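Local structure of glycoside hydrolase family 61 (Trichoderma reesei QM6a, 5O2X) at residues Asp53-His57 with Asn173-Cys177; Trp84-Ile90 with His157-His163. The protein probably cleaves cellulose chains oxidatively at a copper centre, as a lytic polysaccharide monooxygenase of Auxiliary Activity family 9. Residues are numbered along the deposited sequence.

Contacts 1 and 2 sit on neighbouring antiparallel strands of one sheet, their centres about 13 Å apart. Strand 172-183 carries half of contact 1 and strand 151-161 half of contact 2, and the two strands are probably joined by hydrogen bonds from Y174 N to I159 O (2.9 Å) and from Q176 N to H157 O (2.8 Å). Both contacts lead to the copper: H86 NE2 of contact 2 binds it at 1.9 Å, and Y174 of contact 1, also of the metal site, has its side chain about 3 Å from the ion at the nearest atoms. Y174 OH lies 3.6 Å from H86 NE2, and Y174 CD1 packs 3.6 Å from W84 CH2, so the two contacts meet beside the metal.

Contact 1: Asp53-His57 with Asn173-Cys177; sequences DIICH and NYPQC
P175, H57 and C177 form the centre of this contact, in which a short, weakly bonded helical turn at 53-56 sits against the extended strand 173-177. CA atoms are nearest for C56 and C177 (5.4 Å) and for H57 and P175 (5.7 Å). P175, at phi/psi -77/148, points its ring toward the turn, with CG 3.8 Å from I54 O. Proline suits this position: Y174 N and Q176 N probably bond strand 151-161, while P175 has no N-H to leave without a partner facing 53-57, and its ring fills the space beneath the turn. The chain leaves the turn at H57 with positive phi (85/176), and the imidazole, at chi1 -141°, turns its edge toward the strand. Its CD2 contacts P175 O at 3.3 Å and P175 CD at 3.8 Å, while NE2 is hydrogen-bonded to G42 O. P175 O accepts a hydrogen bond from Q176 NE2 (2.9 Å). Both cysteines take the m rotamer, and C56 SG and C177 SG bond at 2.1 Å with chi3 -86°, tying helix 53-56 to strand 172-183 of the AA9 core sheet, whose Y174 belongs to the copper site. Water 1 donates to C56 O (2.8 Å) and accepts from C177 N (2.8 Å). With no direct hydrogen bond between the segments, the disulfide, one bridging water and van der Waals contacts of P175 with the turn's carbonyls and the H57 ring hold them together.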
# COMPACT_ATOMS: atom_id res chain seq x y z
N ASP A 53 1.69 6.40 13.11
CA ASP A 53 0.87 5.25 12.70
C ASP A 53 0.48 5.28 11.23
O ASP A 53 0.25 4.23 10.64
CB ASP A 53 -0.40 5.16 13.56
CG ASP A 53 -0.16 4.63 14.96
OD1 ASP A 53 0.95 4.17 15.28
OD2 ASP A 53 -1.16 4.69 15.74
N ILE A 54 0.32 6.47 10.63
CA ILE A 54 -0.11 6.49 9.21
C ILE A 54 0.97 5.97 8.29
O ILE A 54 0.66 5.58 7.14
CB ILE A 54 -0.52 7.93 8.81
CG1 ILE A 54 -1.29 7.95 7.48
CG2 ILE A 54 0.69 8.87 8.72
CD1 ILE A 54 -2.53 7.08 7.42
N ILE A 55 2.23 5.93 8.73
CA ILE A 55 3.31 5.60 7.80
C ILE A 55 3.20 4.17 7.32
O ILE A 55 3.11 3.89 6.12
CB ILE A 55 4.67 5.90 8.46
CG1 ILE A 55 4.79 7.38 8.88
CG2 ILE A 55 5.79 5.51 7.51
CD1 ILE A 55 5.93 7.63 9.85
N CYS A 56 3.19 3.22 8.26
CA CYS A 56 3.15 1.78 8.00
C CYS A 56 2.15 1.05 8.91
O CYS A 56 2.27 -0.15 9.13
CB CYS A 56 4.54 1.16 8.09
SG CYS A 56 5.65 1.67 6.75
N HIS A 57 1.13 1.77 9.38
CA HIS A 57 0.08 1.21 10.25
C HIS A 57 0.56 1.24 11.71
O HIS A 57 1.68 1.65 12.05
CB HIS A 57 -0.47 -0.12 9.77
CG HIS A 57 -1.96 -0.26 9.95
ND1 HIS A 57 -2.58 -0.04 11.17
CD2 HIS A 57 -2.92 -0.65 9.07
CE1 HIS A 57 -3.87 -0.27 11.00
NE2 HIS A 57 -4.10 -0.64 9.74
N ASN A 173 -7.97 4.32 6.75
CA ASN A 173 -6.81 4.03 5.91
C ASN A 173 -6.20 2.70 6.34
O ASN A 173 -6.02 2.43 7.54
CB ASN A 173 -5.75 5.11 6.04
CG ASN A 173 -6.18 6.42 5.43
OD1 ASN A 173 -7.24 6.95 5.73
ND2 ASN A 173 -5.33 6.96 4.56
N TYR A 174 -5.80 1.89 5.34
CA TYR A 174 -5.25 0.57 5.59
C TYR A 174 -3.89 0.44 4.91
O TYR A 174 -3.73 -0.29 3.90
CB TYR A 174 -6.21 -0.51 5.07
CG TYR A 174 -7.58 -0.49 5.75
CD1 TYR A 174 -8.58 0.35 5.33
CD2 TYR A 174 -7.87 -1.37 6.79
CE1 TYR A 174 -9.83 0.33 5.91
CE2 TYR A 174 -9.12 -1.41 7.40
CZ TYR A 174 -10.12 -0.57 6.92
OH TYR A 174 -11.35 -0.63 7.55
N PRO A 175 -2.86 1.13 5.43
CA PRO A 175 -1.51 1.02 4.83
C PRO A 175 -0.84 -0.29 5.21
O PRO A 175 -1.00 -0.80 6.33
CB PRO A 175 -0.77 2.23 5.44
CG PRO A 175 -1.46 2.42 6.79
CD PRO A 175 -2.91 2.12 6.51
N GLN A 176 -0.02 -0.77 4.27
CA GLN A 176 0.75 -2.01 4.44
C GLN A 176 2.12 -1.77 3.77
O GLN A 176 2.17 -1.48 2.58
CB GLN A 176 0.03 -3.16 3.74
CG GLN A 176 -1.36 -3.48 4.28
CD GLN A 176 -1.31 -4.33 5.51
OE1 GLN A 176 -1.42 -5.57 5.44
NE2 GLN A 176 -1.13 -3.71 6.66
N CYS A 177 3.18 -1.88 4.56
CA CYS A 177 4.53 -1.63 4.07
C CYS A 177 5.32 -2.91 3.87
O CYS A 177 5.19 -3.88 4.65
CB CYS A 177 5.31 -0.77 5.07
SG CYS A 177 4.68 0.93 5.10
O HOH W 1 2.98 -2.14 7.34

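Contact 2: Trp84-Ile90 with His157-His163. With CU (copper (II) ion), chain S; SO4 (sulfate ion), chain T.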
# COMPACT_ATOMS: atom_id res chain seq x y z
N TRP A 84 -12.88 -8.13 0.40
CA TRP A 84 -12.71 -6.81 1.00
C TRP A 84 -14.09 -6.13 1.04
O TRP A 84 -14.82 -6.18 0.07
CB TRP A 84 -11.75 -5.98 0.12
CG TRP A 84 -11.60 -4.58 0.62
CD1 TRP A 84 -12.23 -3.47 0.14
CD2 TRP A 84 -10.87 -4.15 1.76
NE1 TRP A 84 -11.94 -2.37 0.90
CE2 TRP A 84 -11.09 -2.77 1.90
CE3 TRP A 84 -10.01 -4.79 2.68
CZ2 TRP A 84 -10.51 -2.04 2.95
CZ3 TRP A 84 -9.44 -4.05 3.67
CH2 TRP A 84 -9.70 -2.71 3.82
N PRO A 85 -14.44 -5.48 2.17
CA PRO A 85 -15.84 -5.08 2.37
C PRO A 85 -16.20 -3.66 1.99
O PRO A 85 -17.38 -3.35 2.10
CB PRO A 85 -16.07 -5.35 3.87
CG PRO A 85 -14.73 -5.10 4.48
CD PRO A 85 -13.75 -5.64 3.48
N HIS A 86 -15.27 -2.77 1.69
CA HIS A 86 -15.57 -1.35 1.64
C HIS A 86 -15.24 -0.67 0.30
O HIS A 86 -14.29 -1.04 -0.36
CB HIS A 86 -14.76 -0.57 2.68
CG HIS A 86 -14.83 -1.11 4.08
ND1 HIS A 86 -16.00 -1.31 4.73
CD2 HIS A 86 -13.85 -1.43 4.96
CE1 HIS A 86 -15.73 -1.71 5.98
NE2 HIS A 86 -14.43 -1.81 6.15
N PRO A 87 -15.97 0.40 -0.04
CA PRO A 87 -15.67 1.20 -1.23
C PRO A 87 -14.57 2.24 -0.96
O PRO A 87 -14.60 2.93 0.05
CB PRO A 87 -17.00 1.92 -1.48
CG PRO A 87 -17.58 2.12 -0.10
CD PRO A 87 -17.22 0.85 0.61
N GLY A 88 -13.64 2.34 -1.90
CA GLY A 88 -12.69 3.43 -1.87
C GLY A 88 -11.51 3.22 -2.80
O GLY A 88 -11.42 2.23 -3.53
N PRO A 89 -10.58 4.19 -2.77
CA PRO A 89 -9.43 4.18 -3.66
C PRO A 89 -8.30 3.29 -3.16
O PRO A 89 -8.26 2.88 -1.99
CB PRO A 89 -8.98 5.66 -3.61
CG PRO A 89 -9.30 6.08 -2.20
CD PRO A 89 -10.65 5.40 -1.95
N ILE A 90 -7.36 3.04 -4.07
CA ILE A 90 -6.16 2.26 -3.79
C ILE A 90 -4.97 3.04 -4.33
O ILE A 90 -5.02 3.55 -5.47
CB ILE A 90 -6.24 0.85 -4.43
CG1 ILE A 90 -7.38 0.07 -3.77
CG2 ILE A 90 -4.91 0.11 -4.27
CD1 ILE A 90 -7.68 -1.27 -4.42
N HIS A 157 1.60 0.17 0.28
CA HIS A 157 0.33 -0.08 -0.42
C HIS A 157 -0.81 0.28 0.50
O HIS A 157 -0.73 0.04 1.71
CB HIS A 157 0.31 -1.58 -0.76
CG HIS A 157 -0.99 -2.06 -1.32
ND1 HIS A 157 -1.46 -1.77 -2.58
CD2 HIS A 157 -1.98 -2.79 -0.76
CE1 HIS A 157 -2.64 -2.34 -2.76
NE2 HIS A 157 -2.98 -2.98 -1.67
N GLU A 158 -1.89 0.85 -0.02
CA GLU A 158 -2.94 1.30 0.89
C GLU A 158 -4.29 1.28 0.18
O GLU A 158 -4.46 1.77 -0.93
CB GLU A 158 -2.61 2.73 1.31
CG GLU A 158 -3.57 3.39 2.28
CD GLU A 158 -3.10 4.77 2.66
OE1 GLU A 158 -2.58 5.47 1.75
OE2 GLU A 158 -3.18 5.15 3.85
N ILE A 159 -5.29 0.75 0.90
CA ILE A 159 -6.70 0.93 0.57
C ILE A 159 -7.24 1.98 1.53
O ILE A 159 -6.91 1.97 2.72
CB ILE A 159 -7.52 -0.38 0.75
CG1 ILE A 159 -6.95 -1.54 -0.05
CG2 ILE A 159 -8.96 -0.12 0.34
CD1 ILE A 159 -7.66 -2.85 0.23
N ILE A 160 -8.07 2.89 1.02
CA ILE A 160 -8.80 3.82 1.88
C ILE A 160 -10.28 3.44 1.74
O ILE A 160 -10.78 3.17 0.62
CB ILE A 160 -8.53 5.27 1.50
CG1 ILE A 160 -7.02 5.57 1.51
CG2 ILE A 160 -9.27 6.19 2.48
CD1 ILE A 160 -6.66 6.93 1.05
N ALA A 161 -10.98 3.30 2.85
CA ALA A 161 -12.40 3.03 2.85
C ALA A 161 -13.16 4.30 3.15
O ALA A 161 -12.85 5.01 4.12
CB ALA A 161 -12.74 1.98 3.88
N LEU A 162 -14.19 4.56 2.33
CA LEU A 162 -14.91 5.82 2.35
C LEU A 162 -16.38 5.68 2.76
O LEU A 162 -17.11 6.68 2.69
CB LEU A 162 -14.80 6.53 1.00
CG LEU A 162 -13.40 6.89 0.56
CD1 LEU A 162 -13.47 7.50 -0.84
CD2 LEU A 162 -12.70 7.83 1.54
N HIS A 163 -16.83 4.50 3.14
CA HIS A 163 -18.25 4.33 3.49
C HIS A 163 -18.70 5.20 4.66
O HIS A 163 -19.88 5.56 4.74
CB HIS A 163 -18.53 2.87 3.78
CG HIS A 163 -17.67 2.30 4.85
ND1 HIS A 163 -16.30 2.17 4.71
CD2 HIS A 163 -17.98 1.90 6.11
CE1 HIS A 163 -15.82 1.68 5.84
NE2 HIS A 163 -16.81 1.51 6.70
CU CU S . -13.47 -2.47 7.70
S SO4 T . -17.55 -0.27 9.85
O1 SO4 T . -18.90 -0.26 9.25
O2 SO4 T . -17.80 -0.22 11.30
O3 SO4 T . -16.82 -1.49 9.39
O4 SO4 T . -16.79 0.84 9.39
O HOH W 2 -12.14 0.55 0.50
O HOH W 3 -15.06 -4.24 8.04
O HOH W 4 -14.32 -0.92 8.73
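Two imidazoles lie almost flat on one another: the rings of H86 and H163 form an offset stack, centroids 3.9 Å apart and planes at 7°. Histidine suits both places, since each ring offers a flat face to its partner and a nitrogen at its edge. H163 NE2 donates to SO4 O4 (2.8 Å) of a sulfate probably from the crystallisation liquor. Below the stack, the loop runs antiparallel to strand 157-161. L162 N donates to P87 O (2.8 Å) and I160 N to P89 O (3.0 Å), bonds that prolines can accept without an amide hydrogen. Between them G88 must be glycine: a CB would fall 1.8 Å from I160 O, whereas its CA makes a CA-H...O contact with that oxygen at 3.1 Å. I90 and I159 form a non-hydrogen-bonded pair, and I159 CD1 makes a CH-pi contact 3.7 Å from the centroid of the W84 six-membered ring. H86 CB packs 3.5 Å from A161 CB at the strand's end, and H86 NE2 binds CU at 1.9 Å. With water 4 (2.0 Å from CU), water 3 (2.4 Å) and Y174, it belongs to the histidine brace of lytic polysaccharide monooxygenases, whose N-terminal histidine, here methylated, typically chelates through amino and imidazole nitrogens.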